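Local coordinates for protein 3-oxoadipate enol-lactonase (Burkholderia xenovorans, PDB 2XUA) that probably hydrolyses 3-oxoadipate enol-lactone in catechol metabolism, as an alpha/beta hydrolase that binds laevulinic acid in its pocket, at residues T37-W42 with R57-G62. Residues are numbered along the deposited sequence; the frame is centred on the assembly and turned at random.
Sequences TDLSMW and RYDTRG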
ATOM      1  N   THR B  37       2.077  -0.122  10.662  1.00 11.86           N
ATOM      2  CA  THR B  37       1.320   0.265   9.448  1.00 12.53           C
ATOM      3  C   THR B  37       2.150   1.272   8.667  1.00 12.67           C
ATOM      4  O   THR B  37       3.153   1.765   9.154  1.00 12.65           O
ATOM      5  CB  THR B  37      -0.056   0.893   9.770  1.00 10.42           C
ATOM      6  OG1 THR B  37       0.157   2.127  10.449  1.00 13.24           O
ATOM      7  CG2 THR B  37      -0.870  -0.031  10.691  1.00 12.83           C
ATOM      8  N   ASP B  38       1.709   1.601   7.470  1.00 12.01           N
ATOM      9  CA  ASP B  38       2.298   2.719   6.770  1.00 10.89           C
ATOM     10  C   ASP B  38       1.178   3.646   6.350  1.00 12.63           C
ATOM     11  O   ASP B  38       0.031   3.437   6.727  1.00 10.40           O
ATOM     12  CB  ASP B  38       3.155   2.261   5.593  1.00 12.19           C
ATOM     13  CG  ASP B  38       2.368   1.742   4.410  1.00 14.16           C
ATOM     14  OD1 ASP B  38       1.146   1.681   4.472  1.00 14.64           O
ATOM     15  OD2 ASP B  38       2.994   1.403   3.373  1.00 14.28           O
ATOM     16  N   LEU B  39       1.497   4.675   5.551  1.00 11.88           N
ATOM     17  CA  LEU B  39       0.504   5.693   5.303  1.00 11.49           C
ATOM     18  C   LEU B  39      -0.700   5.272   4.467  1.00 11.41           C
ATOM     19  O   LEU B  39      -1.660   6.050   4.372  1.00 11.35           O
ATOM     20  CB  LEU B  39       1.176   6.974   4.820  1.00 11.60           C
ATOM     21  CG  LEU B  39       1.665   7.376   3.413  1.00 19.16           C
ATOM     22  CD1 LEU B  39       3.079   7.707   3.302  1.00 13.81           C
ATOM     23  CD2 LEU B  39       1.083   6.729   2.139  1.00 17.94           C
ATOM     24  N   SER B  40      -0.654   4.067   3.867  1.00 11.13           N
ATOM     25  CA  SER B  40      -1.810   3.501   3.154  1.00 11.75           C
ATOM     26  C   SER B  40      -2.972   3.218   4.079  1.00 12.74           C
ATOM     27  O   SER B  40      -4.145   3.092   3.633  1.00 11.37           O
ATOM     28  CB  SER B  40      -1.419   2.213   2.371  1.00 10.00           C
ATOM     29  OG  SER B  40      -1.111   1.094   3.249  1.00 12.55           O
HETATM   30  N   MSE B  41      -2.687   3.097   5.384  1.00 13.34           N
HETATM   31  CA  MSE B  41      -3.796   2.767   6.323  1.00 11.45           C
HETATM   32  C   MSE B  41      -4.870   3.855   6.367  1.00 11.38           C
HETATM   33  O   MSE B  41      -5.989   3.573   6.713  1.00  8.63           O
HETATM   34  CB  MSE B  41      -3.270   2.485   7.727  1.00 12.04           C
HETATM   35  CG  MSE B  41      -2.682   3.747   8.373  1.00 10.64           C
HETATM   36 SE   MSE B  41      -2.777   3.532  10.281  1.00 20.93          SE
HETATM   37  CE  MSE B  41      -4.680   3.765  10.599  1.00 13.28           C
ATOM     38  N   TRP B  42      -4.545   5.099   5.953  1.00 11.59           N
ATOM     39  CA  TRP B  42      -5.507   6.182   6.003  1.00 10.73           C
ATOM     40  C   TRP B  42      -6.215   6.356   4.652  1.00 12.08           C
ATOM     41  O   TRP B  42      -6.950   7.288   4.467  1.00 11.79           O
ATOM     42  CB  TRP B  42      -4.751   7.491   6.291  1.00 12.48           C
ATOM     43  CG  TRP B  42      -4.228   7.538   7.695  1.00 10.95           C
ATOM     44  CD1 TRP B  42      -2.925   7.550   8.078  1.00  7.81           C
ATOM     45  CD2 TRP B  42      -5.019   7.652   8.897  1.00 11.00           C
ATOM     46  NE1 TRP B  42      -2.846   7.592   9.456  1.00 11.40           N
ATOM     47  CE2 TRP B  42      -4.107   7.673   9.989  1.00 12.83           C
ATOM     48  CE3 TRP B  42      -6.387   7.670   9.154  1.00 14.74           C
ATOM     49  CZ2 TRP B  42      -4.521   7.750  11.333  1.00 12.27           C
ATOM     50  CZ3 TRP B  42      -6.825   7.769  10.485  1.00 15.69           C
ATOM     51  CH2 TRP B  42      -5.874   7.791  11.570  1.00 12.01           C
ATOM     52  N   ARG B  57       0.189  12.956   5.068  1.00 12.27           N
ATOM     53  CA  ARG B  57       0.451  11.640   5.676  1.00 12.39           C
ATOM     54  C   ARG B  57       1.936  11.368   5.625  1.00 10.24           C
ATOM     55  O   ARG B  57       2.651  11.922   4.751  1.00 11.65           O
ATOM     56  CB  ARG B  57      -0.250  10.543   4.867  1.00 10.94           C
ATOM     57  CG  ARG B  57      -1.749  10.554   5.076  1.00 12.58           C
ATOM     58  CD  ARG B  57      -2.332   9.422   4.176  1.00 11.71           C
ATOM     59  NE  ARG B  57      -2.418   9.887   2.790  1.00 13.95           N
ATOM     60  CZ  ARG B  57      -2.533   9.086   1.700  1.00 16.41           C
ATOM     61  NH1 ARG B  57      -2.504   7.778   1.806  1.00 11.47           N
ATOM     62  NH2 ARG B  57      -2.699   9.599   0.481  1.00 12.30           N
ATOM     63  N   TYR B  58       2.421  10.474   6.488  1.00 10.89           N
ATOM     64  CA  TYR B  58       3.824  10.167   6.466  1.00 11.98           C
ATOM     65  C   TYR B  58       4.028   8.776   7.059  1.00 13.29           C
ATOM     66  O   TYR B  58       3.157   8.250   7.752  1.00 13.42           O
ATOM     67  CB  TYR B  58       4.623  11.270   7.237  1.00 11.75           C
ATOM     68  CG  TYR B  58       4.431  11.218   8.725  1.00 13.55           C
ATOM     69  CD1 TYR B  58       5.411  10.653   9.567  1.00 13.94           C
ATOM     70  CD2 TYR B  58       3.304  11.763   9.316  1.00  9.96           C
ATOM     71  CE1 TYR B  58       5.205  10.572  10.975  1.00 12.46           C
ATOM     72  CE2 TYR B  58       3.094  11.698  10.703  1.00 11.83           C
ATOM     73  CZ  TYR B  58       4.041  11.079  11.507  1.00 13.41           C
ATOM     74  OH  TYR B  58       3.836  11.033  12.854  1.00 17.08           O
ATOM     75  N   ASP B  59       5.157   8.175   6.731  1.00 13.18           N
ATOM     76  CA  ASP B  59       5.574   6.928   7.363  1.00 13.72           C
ATOM     77  C   ASP B  59       6.390   7.286   8.595  1.00 14.92           C
ATOM     78  O   ASP B  59       7.467   7.906   8.509  1.00 13.18           O
ATOM     79  CB  ASP B  59       6.360   6.062   6.385  1.00 11.07           C
ATOM     80  CG  ASP B  59       5.445   5.388   5.345  1.00 13.62           C
ATOM     81  OD1 ASP B  59       4.240   5.423   5.531  1.00 13.64           O
ATOM     82  OD2 ASP B  59       5.899   4.808   4.344  1.00 14.32           O
ATOM     83  N   THR B  60       5.875   6.871   9.742  1.00 16.04           N
ATOM     84  CA  THR B  60       6.602   7.094  11.012  1.00 15.61           C
ATOM     85  C   THR B  60       8.009   6.496  10.899  1.00 15.52           C
ATOM     86  O   THR B  60       8.225   5.517  10.201  1.00 15.47           O
ATOM     87  CB  THR B  60       5.803   6.399  12.140  1.00 15.87           C
ATOM     88  OG1 THR B  60       4.478   6.955  12.206  1.00 16.28           O
ATOM     89  CG2 THR B  60       6.504   6.592  13.548  1.00 14.15           C
ATOM     90  N   ARG B  61       8.998   7.056  11.583  1.00 16.74           N
ATOM     91  CA  ARG B  61      10.333   6.444  11.536  1.00 17.09           C
ATOM     92  C   ARG B  61      10.235   4.940  11.869  1.00 16.70           C
ATOM     93  O   ARG B  61       9.402   4.509  12.658  1.00 15.91           O
ATOM     94  CB  ARG B  61      11.298   7.127  12.542  1.00 17.18           C
ATOM     95  CG  ARG B  61      10.778   7.172  13.944  1.00 19.90           C
ATOM     96  CD  ARG B  61      12.023   7.514  14.889  1.00 25.12           C
ATOM     97  NE  ARG B  61      12.474   8.895  14.639  1.00 24.64           N
ATOM     98  CZ  ARG B  61      13.690   9.379  14.910  1.00 30.70           C
ATOM     99  NH1 ARG B  61      14.626   8.601  15.457  1.00 29.84           N
ATOM    100  NH2 ARG B  61      13.956  10.660  14.665  1.00 27.40           N
ATOM    101  N   GLY B  62      11.082   4.166  11.241  1.00 17.44           N
ATOM    102  CA  GLY B  62      11.097   2.717  11.387  1.00 18.07           C
ATOM    103  C   GLY B  62      10.055   1.997  10.555  1.00 18.24           C
ATOM    104  O   GLY B  62       9.984   0.780  10.652  1.00 17.79           O
TER
HETATM  105  O   HOH W   1       4.023   4.364  10.014  1.00 13.72           O
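Arg57 reaches from near the end of strand 54-58 to the 3-10 turn 39-42 and crosses Leu39 at about a right angle. Its CB packs 3.8 Å from Leu39 CB, and its CD lies 3.7 Å from Trp42 CB. At chi3 (-79°) NE swings out of line with the extended CB-CG-CD chain, and NH1 donates to Leu39 O at 3.2 Å. This carbonyl lies near the guanidinium plane, at its edge, while NH1 sits above the carbonyl plane. Arg57 NH2 pairs instead with Asp19 and with Asp176 of the second subunit, so one guanidinium links the turn, strand 12-19 and the dimer partner. The CB of Tyr58 points away from the turn, and its backbone O lies 3.8 Å from Leu39 CB. Asp59 follows the strand and carries the second direct bond. Its OD1 accepts from Leu39 N at 2.8 Å, met nearly along the C-O axis, and also touches Asp38 CB and Leu39 CD1. Its OD2 accepts from His65 N, so both carboxylate oxygens are held. Asp38 forms an Asx turn: its OD1 accepts from Ser40 N at 3.0 Å, from above the carboxylate plane, and from Ser40 OG on its syn lone pair. The OD2 atoms of Asp38 and Asp59 are 4.6 Å apart, and the donors around both may ease this repulsion. At Thr60, a water bridges its N to Thr37 O. The buried contact joins the loop between strand 28-32 and helix 43-52 to the C-terminal end of strand 54-58 and the residues after it. Strand 12-19 meets Leu39, Arg57 and Asp59, helix 75-88 receives Tyr58 and Thr60, and strand 94-99 packs on Trp42.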